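Local atomic coordinates of NAD-dependent aldehyde dehydrogenase (Burkholderia multivorans, PDB entry 5UJU), a protein that probably oxidises aldehydes to carboxylic acids with NAD+ as cofactor, L-glutamate gamma-semialdehyde being one possible substrate. Residues A[321-326]-A[354-359]; A[476-481]-A[505-510]; A[488-493]-A[512-517]. All coordinates share one frame; numbering follows the deposited sequence.

Following the chain, contact 1 comes first: strand 323-326 leads through helix 332-344 and back to strand 356-360, and pairing of residues 321-326 with 354-359 closes that loop before the other two contacts open. Contacts 2 and 3 cross, since their segments alternate: 476-481 in helix 469-483, then 488-493 in the next strand, then 505-510 at the end of helix 495-508, and finally 512-517. Contact 2 thus joins consecutive helices and contact 3 consecutive strands. Strand 487-491 lies beside strand 323-326, with Val-325 N 2.8 Å from Ser-489 O, which places contacts 1 and 3 in one sheet, while the helix pair of contact 2 packs against it.

Contact 1: residues A[321-326]-A[354-359]; sequences VNQIVI and PQNIYV
Tyr-358 and Ile-324 have the most surface buried here, and they sit on opposite faces of two neighbouring parallel strands joined by a beta-alpha-beta crossover through helix 332-344. Tyr-358 CG lies beside its own backbone N (chi1 -57°), and the ring has Ile-324 O 3.5 Å from Tyr-358 CD2. Tyr-358 CE2 comes 3.8 Å from Gln-323 CG, and the Gln-323 amide plane is turned 71° from the ring. Val-325 CG2 touches the same ring obliquely, 4.1 Å from Tyr-358 CD2. Helix 469-483 also packs on this face, through Ile-479 and Ser-472. On the other face Ile-324 lies alongside Pro-354, pointing the same way, its CD1 3.6 Å from Pro-354 CB. Farther on, Ile-326 CD1 meets Ile-357 CG2 at 3.6 Å, and Ile-339 of helix 332-344 packs on Ile-324, Ile-326 and Ile-357 alike. Between the faces, Ile-324 bonds twice to the other strand: its N donates to Asn-356 O, and its O receives Tyr-358 N at 2.8 Å. Ile-326 N continues the pattern to Tyr-358 O. At the start of the pairing Asn-322 O is gripped by two donors, Asn-356 N in its carbonyl plane and Gln-355 N, 2.8 Å away, well above that plane. The buried join thus sets isoleucines and Pro-354 on one face against amide and phenol groups on the other, with backbone N-H and C=O groups paired between.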
# COMPACT_ATOMS: atom_id res chain seq x y z
N VAL A 321 -11.67 -19.93 -6.32
CA VAL A 321 -12.26 -20.94 -7.20
C VAL A 321 -11.59 -20.78 -8.56
O VAL A 321 -11.87 -19.84 -9.30
CB VAL A 321 -13.78 -20.79 -7.32
CG1 VAL A 321 -14.34 -21.82 -8.32
CG2 VAL A 321 -14.42 -20.96 -5.94
N ASN A 322 -10.66 -21.69 -8.88
CA ASN A 322 -9.99 -21.66 -10.17
C ASN A 322 -10.82 -22.41 -11.21
O ASN A 322 -11.36 -23.49 -10.94
CB ASN A 322 -8.60 -22.27 -10.06
CG ASN A 322 -7.70 -21.49 -9.10
OD1 ASN A 322 -7.75 -20.26 -9.06
ND2 ASN A 322 -6.92 -22.20 -8.30
N GLN A 323 -10.91 -21.83 -12.40
CA GLN A 323 -11.95 -22.17 -13.37
C GLN A 323 -11.35 -22.36 -14.75
O GLN A 323 -10.36 -21.70 -15.11
CB GLN A 323 -13.02 -21.08 -13.41
CG GLN A 323 -13.88 -21.01 -12.17
CD GLN A 323 -14.73 -19.75 -12.10
OE1 GLN A 323 -14.22 -18.63 -12.18
NE2 GLN A 323 -16.04 -19.93 -11.98
N ILE A 324 -11.94 -23.27 -15.52
CA ILE A 324 -11.62 -23.46 -16.93
C ILE A 324 -12.91 -23.32 -17.73
O ILE A 324 -13.92 -23.94 -17.39
CB ILE A 324 -10.98 -24.84 -17.22
CG1 ILE A 324 -9.70 -25.05 -16.42
CG2 ILE A 324 -10.67 -24.97 -18.69
CD1 ILE A 324 -9.09 -26.43 -16.66
N VAL A 325 -12.87 -22.51 -18.79
CA VAL A 325 -13.99 -22.36 -19.71
C VAL A 325 -13.60 -23.04 -21.02
O VAL A 325 -12.63 -22.63 -21.66
CB VAL A 325 -14.35 -20.88 -19.95
CG1 VAL A 325 -15.38 -20.78 -21.08
CG2 VAL A 325 -14.92 -20.24 -18.67
N ILE A 326 -14.34 -24.08 -21.40
CA ILE A 326 -14.08 -24.81 -22.64
C ILE A 326 -15.16 -24.43 -23.64
O ILE A 326 -16.34 -24.75 -23.47
CB ILE A 326 -14.03 -26.33 -22.44
CG1 ILE A 326 -12.92 -26.70 -21.44
CG2 ILE A 326 -13.78 -26.99 -23.77
CD1 ILE A 326 -12.70 -28.20 -21.26
N PRO A 354 -6.85 -25.97 -11.29
CA PRO A 354 -8.26 -25.76 -11.65
C PRO A 354 -9.20 -26.65 -10.84
O PRO A 354 -8.89 -27.80 -10.53
CB PRO A 354 -8.31 -26.13 -13.14
CG PRO A 354 -7.19 -27.13 -13.31
CD PRO A 354 -6.10 -26.69 -12.34
N GLN A 355 -10.37 -26.11 -10.54
CA GLN A 355 -11.42 -26.90 -9.90
C GLN A 355 -12.66 -27.05 -10.78
O GLN A 355 -13.20 -28.16 -10.89
CB GLN A 355 -11.82 -26.29 -8.56
CG GLN A 355 -12.95 -27.03 -7.88
CD GLN A 355 -13.42 -26.36 -6.60
OE1 GLN A 355 -12.78 -26.46 -5.56
NE2 GLN A 355 -14.55 -25.67 -6.67
N ASN A 356 -13.13 -25.97 -11.39
CA ASN A 356 -14.38 -25.96 -12.14
C ASN A 356 -14.08 -25.90 -13.64
O ASN A 356 -13.31 -25.04 -14.09
CB ASN A 356 -15.25 -24.77 -11.73
CG ASN A 356 -15.70 -24.85 -10.26
OD1 ASN A 356 -15.41 -25.82 -9.55
ND2 ASN A 356 -16.41 -23.84 -9.82
N ILE A 357 -14.69 -26.81 -14.40
CA ILE A 357 -14.47 -26.91 -15.84
C ILE A 357 -15.83 -26.77 -16.52
O ILE A 357 -16.65 -27.70 -16.46
CB ILE A 357 -13.78 -28.23 -16.20
CG1 ILE A 357 -12.45 -28.35 -15.43
CG2 ILE A 357 -13.52 -28.31 -17.71
CD1 ILE A 357 -11.76 -29.69 -15.57
N TYR A 358 -16.09 -25.62 -17.14
CA TYR A 358 -17.39 -25.33 -17.73
C TYR A 358 -17.40 -25.75 -19.20
O TYR A 358 -16.52 -25.35 -19.97
CB TYR A 358 -17.74 -23.85 -17.61
CG TYR A 358 -17.73 -23.34 -16.19
CD1 TYR A 358 -18.75 -23.67 -15.29
CD2 TYR A 358 -16.71 -22.51 -15.74
CE1 TYR A 358 -18.74 -23.20 -13.98
CE2 TYR A 358 -16.69 -22.03 -14.44
CZ TYR A 358 -17.69 -22.38 -13.57
OH TYR A 358 -17.64 -21.89 -12.28
N VAL A 359 -18.40 -26.54 -19.58
CA VAL A 359 -18.56 -27.04 -20.95
C VAL A 359 -20.02 -26.85 -21.36
O VAL A 359 -20.92 -27.16 -20.56
CB VAL A 359 -18.13 -28.51 -21.05
CG1 VAL A 359 -18.17 -29.02 -22.50
CG2 VAL A 359 -16.72 -28.74 -20.42

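Contact 2: residues A[476-481]-A[505-510]; sequences AGEIAA and AVRGGV
Gly-477 meets the stem of Arg-507, its C atom 3.8 Å from Arg-507 CD, and having no side chain it lets the extended arginine lie close over the helix backbone. Gly-477 O also comes 3.6 Å from Gly-508 CA. Next in sequence, Glu-478 runs beside Arg-507 in the same direction. Its N and CB cover one face of the guanidinium, CB being 3.5 Å from Arg-507 NH2. The carboxylate makes no direct bond to that group: OE1 lies well out of the guanidinium plane, and a water in that plane, at the edge, accepts from Arg-507 NH2 and lies within hydrogen-bonding distance of Glu-478 OE1. Stronger partners lie elsewhere, in salt bridges from Glu-478 to Arg-449 and from Arg-507 to Asp-474. The second helix ends just beyond in a Schellman motif, with Gly-509 as the C-prime residue at positive phi, Val-510 N bonding Ala-505 O at 3.0 Å and Gly-509 N weakly bonding Val-506 O. Ala-480 faces this terminus, its CB 3.7 Å from Gly-508 O and 4.2 Å from Val-510 CG1. At Ala-481 the backbones draw together, CA to Gly-508 CA measuring 4.2 Å, while Ala-481 CB rests against Arg-507 O.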
# COMPACT_ATOMS: atom_id res chain seq x y z
N ALA A 476 -18.02 -17.52 -14.76
CA ALA A 476 -16.63 -17.55 -14.31
C ALA A 476 -16.19 -16.19 -13.78
O ALA A 476 -15.57 -16.10 -12.70
CB ALA A 476 -15.72 -18.01 -15.44
N GLY A 477 -16.50 -15.12 -14.51
CA GLY A 477 -16.17 -13.78 -14.03
C GLY A 477 -16.89 -13.42 -12.75
O GLY A 477 -16.32 -12.77 -11.87
N GLU A 478 -18.15 -13.83 -12.63
CA GLU A 478 -18.91 -13.54 -11.41
C GLU A 478 -18.32 -14.28 -10.22
O GLU A 478 -18.17 -13.69 -9.14
CB GLU A 478 -20.38 -13.91 -11.60
CG GLU A 478 -21.20 -13.81 -10.34
CD GLU A 478 -22.62 -14.33 -10.53
OE1 GLU A 478 -23.11 -14.39 -11.68
OE2 GLU A 478 -23.25 -14.69 -9.51
N ILE A 479 -18.00 -15.56 -10.40
CA ILE A 479 -17.53 -16.37 -9.28
C ILE A 479 -16.14 -15.93 -8.84
O ILE A 479 -15.83 -15.92 -7.65
CB ILE A 479 -17.56 -17.86 -9.67
CG1 ILE A 479 -19.01 -18.36 -9.68
CG2 ILE A 479 -16.68 -18.69 -8.72
CD1 ILE A 479 -19.18 -19.77 -10.22
N ALA A 480 -15.28 -15.57 -9.80
CA ALA A 480 -13.95 -15.07 -9.44
C ALA A 480 -14.06 -13.78 -8.63
O ALA A 480 -13.33 -13.61 -7.64
CB ALA A 480 -13.11 -14.83 -10.70
N ALA A 481 -14.94 -12.87 -9.03
CA ALA A 481 -15.07 -11.60 -8.31
C ALA A 481 -15.68 -11.80 -6.93
O ALA A 481 -15.29 -11.14 -5.96
CB ALA A 481 -15.91 -10.62 -9.12
N ALA A 505 -11.83 -11.94 -17.24
CA ALA A 505 -10.67 -11.87 -16.35
C ALA A 505 -10.59 -10.51 -15.66
O ALA A 505 -10.28 -10.43 -14.46
CB ALA A 505 -9.39 -12.15 -17.13
N VAL A 506 -10.88 -9.43 -16.39
CA VAL A 506 -10.88 -8.10 -15.80
C VAL A 506 -11.97 -7.98 -14.75
O VAL A 506 -11.74 -7.46 -13.65
CB VAL A 506 -11.04 -7.03 -16.90
CG1 VAL A 506 -11.50 -5.71 -16.33
CG2 VAL A 506 -9.72 -6.85 -17.61
N ARG A 507 -13.18 -8.47 -15.06
CA ARG A 507 -14.25 -8.48 -14.08
C ARG A 507 -13.86 -9.28 -12.85
O ARG A 507 -14.00 -8.82 -11.71
CB ARG A 507 -15.53 -9.05 -14.69
CG ARG A 507 -16.67 -9.20 -13.68
CD ARG A 507 -17.80 -10.01 -14.28
NE ARG A 507 -19.00 -10.06 -13.44
CZ ARG A 507 -20.07 -10.81 -13.73
NH1 ARG A 507 -20.08 -11.58 -14.82
NH2 ARG A 507 -21.13 -10.79 -12.92
N GLY A 508 -13.33 -10.49 -13.06
CA GLY A 508 -12.97 -11.36 -11.95
C GLY A 508 -11.64 -11.03 -11.28
O GLY A 508 -11.31 -11.66 -10.27
N GLY A 509 -10.89 -10.06 -11.81
CA GLY A 509 -9.57 -9.74 -11.31
C GLY A 509 -8.64 -10.94 -11.22
O GLY A 509 -8.01 -11.17 -10.19
N VAL A 510 -8.55 -11.71 -12.31
CA VAL A 510 -7.86 -13.00 -12.29
C VAL A 510 -7.04 -13.14 -13.56
O VAL A 510 -7.46 -12.73 -14.65
CB VAL A 510 -8.87 -14.16 -12.14
CG1 VAL A 510 -9.89 -14.15 -13.28
CG2 VAL A 510 -8.16 -15.51 -12.06
O HOH W 1 -23.34 -12.22 -13.47

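Contact 3: residues A[488-493]-A[512-517]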
# COMPACT_ATOMS: atom_id res chain seq x y z
N LEU A 488 -7.63 -18.36 -14.27
CA LEU A 488 -8.75 -18.61 -15.18
C LEU A 488 -8.16 -19.05 -16.52
O LEU A 488 -7.23 -18.41 -17.02
CB LEU A 488 -9.61 -17.36 -15.36
CG LEU A 488 -10.70 -17.45 -16.45
CD1 LEU A 488 -11.79 -18.46 -16.06
CD2 LEU A 488 -11.27 -16.05 -16.70
N SER A 489 -8.69 -20.13 -17.08
CA SER A 489 -8.16 -20.74 -18.30
C SER A 489 -9.29 -20.88 -19.31
O SER A 489 -10.40 -21.31 -18.96
CB SER A 489 -7.55 -22.11 -17.97
OG SER A 489 -6.95 -22.73 -19.11
N VAL A 490 -9.04 -20.51 -20.56
CA VAL A 490 -10.07 -20.57 -21.59
C VAL A 490 -9.54 -21.32 -22.81
O VAL A 490 -8.40 -21.14 -23.23
CB VAL A 490 -10.58 -19.17 -21.98
CG1 VAL A 490 -9.47 -18.32 -22.57
CG2 VAL A 490 -11.77 -19.27 -22.96
N TYR A 491 -10.40 -22.16 -23.39
CA TYR A 491 -10.13 -22.88 -24.63
C TYR A 491 -11.17 -22.43 -25.64
O TYR A 491 -12.37 -22.67 -25.44
CB TYR A 491 -10.20 -24.39 -24.43
CG TYR A 491 -9.08 -24.92 -23.59
CD1 TYR A 491 -7.91 -25.40 -24.17
CD2 TYR A 491 -9.17 -24.92 -22.19
CE1 TYR A 491 -6.86 -25.87 -23.39
CE2 TYR A 491 -8.12 -25.38 -21.40
CZ TYR A 491 -6.97 -25.86 -22.01
OH TYR A 491 -5.93 -26.33 -21.25
N SER A 492 -10.72 -21.76 -26.70
CA SER A 492 -11.61 -21.35 -27.78
C SER A 492 -10.79 -21.07 -29.03
O SER A 492 -9.68 -20.54 -28.94
CB SER A 492 -12.42 -20.11 -27.41
OG SER A 492 -13.27 -19.74 -28.49
N THR A 493 -11.34 -21.42 -30.19
CA THR A 493 -10.75 -21.01 -31.46
C THR A 493 -11.42 -19.76 -32.03
O THR A 493 -11.12 -19.37 -33.16
CB THR A 493 -10.85 -22.14 -32.48
OG1 THR A 493 -12.23 -22.41 -32.74
CG2 THR A 493 -10.17 -23.40 -31.94
N LEU A 512 -5.40 -14.68 -16.80
CA LEU A 512 -6.00 -15.49 -17.85
C LEU A 512 -4.95 -16.29 -18.61
O LEU A 512 -3.93 -15.74 -19.05
CB LEU A 512 -6.76 -14.61 -18.83
CG LEU A 512 -7.47 -15.33 -19.98
CD1 LEU A 512 -8.61 -16.18 -19.45
CD2 LEU A 512 -7.97 -14.33 -21.01
N SER A 513 -5.22 -17.58 -18.81
CA SER A 513 -4.43 -18.44 -19.69
C SER A 513 -5.30 -18.86 -20.87
O SER A 513 -6.47 -19.21 -20.69
CB SER A 513 -3.91 -19.66 -18.93
OG SER A 513 -3.07 -19.27 -17.83
N ILE A 514 -4.72 -18.83 -22.07
CA ILE A 514 -5.48 -19.03 -23.32
C ILE A 514 -4.91 -20.23 -24.06
O ILE A 514 -3.71 -20.27 -24.37
CB ILE A 514 -5.43 -17.77 -24.20
CG1 ILE A 514 -6.02 -16.57 -23.46
CG2 ILE A 514 -6.19 -18.02 -25.50
CD1 ILE A 514 -5.41 -15.24 -23.88
N ASN A 515 -5.78 -21.20 -24.37
CA ASN A 515 -5.47 -22.34 -25.25
C ASN A 515 -4.19 -23.06 -24.83
O ASN A 515 -3.29 -23.31 -25.64
CB ASN A 515 -5.39 -21.89 -26.71
CG ASN A 515 -6.73 -21.48 -27.26
OD1 ASN A 515 -7.76 -22.04 -26.86
ND2 ASN A 515 -6.75 -20.49 -28.15
N LEU A 516 -4.10 -23.41 -23.55
CA LEU A 516 -2.97 -24.20 -23.05
C LEU A 516 -3.10 -25.65 -23.51
O LEU A 516 -3.78 -26.47 -22.87
CB LEU A 516 -2.89 -24.12 -21.53
CG LEU A 516 -2.66 -22.74 -20.90
CD1 LEU A 516 -2.49 -22.91 -19.40
CD2 LEU A 516 -1.46 -22.01 -21.53
N THR A 517 -2.45 -26.00 -24.63
CA THR A 517 -2.49 -27.35 -25.17
C THR A 517 -1.11 -28.00 -25.22
O THR A 517 -0.97 -29.08 -25.81
CB THR A 517 -3.11 -27.36 -26.57
OG1 THR A 517 -2.30 -26.57 -27.45
CG2 THR A 517 -4.51 -26.80 -26.55
O HOH W 2 -4.05 -18.07 -15.68
O HOH W 3 -5.97 -22.58 -21.62
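The two parallel strands of a beta-alpha-beta unit, 487-491 and 511-514, meet here side by side after the chain has crossed over through helix 495-508. Leu-488 pairs with Leu-512, Ser-489 with Ser-513 and Val-490 with Ile-514. Leu-488 O accepts from Ser-513 N, and Ser-513 O in turn receives Val-490 N at 2.9 Å. On the face covered by the crossover helix, Leu-512 CD1 lies 3.8 Å from Leu-488 CD2 and also touches Val-490 CG1. Val-490 CG1 sits between the backbone N and the carbonyl carbon (chi1 62°), from where it reaches Ile-514 CG1 as well.

At Asn-515, whose phi is positive, segment 512-517 leaves the strand, although Asn-515 N still bonds Val-490 O in a nearly straight line (177°). The side chain then takes over the pairing: Asn-515 OD1 receives Ser-492 N at 3.0 Å on a lone pair, and Asn-515 ND2 donates to Ser-492 O at the same distance. Two bonds from one amide to one residue's backbone fix how that amide is turned. Tyr-491 reaches across with its hydroxyl, which donates to Leu-516 O at 2.7 Å; this oxygen lies at the ring edge, in plane. A water over one face of the ring, toward its rim, bridges Ser-489 OG, Val-490 O and Leu-516 N, the last at 2.8 Å.

Ser-513 OG bonds Arg-560 of the second subunit, and residues 512-514 pair in parallel with a strand of that chain. A beta-alpha-beta crossover whose last strand carries the sheet across the subunit interface in this way is in keeping with the dimer of the aldehyde dehydrogenase fold.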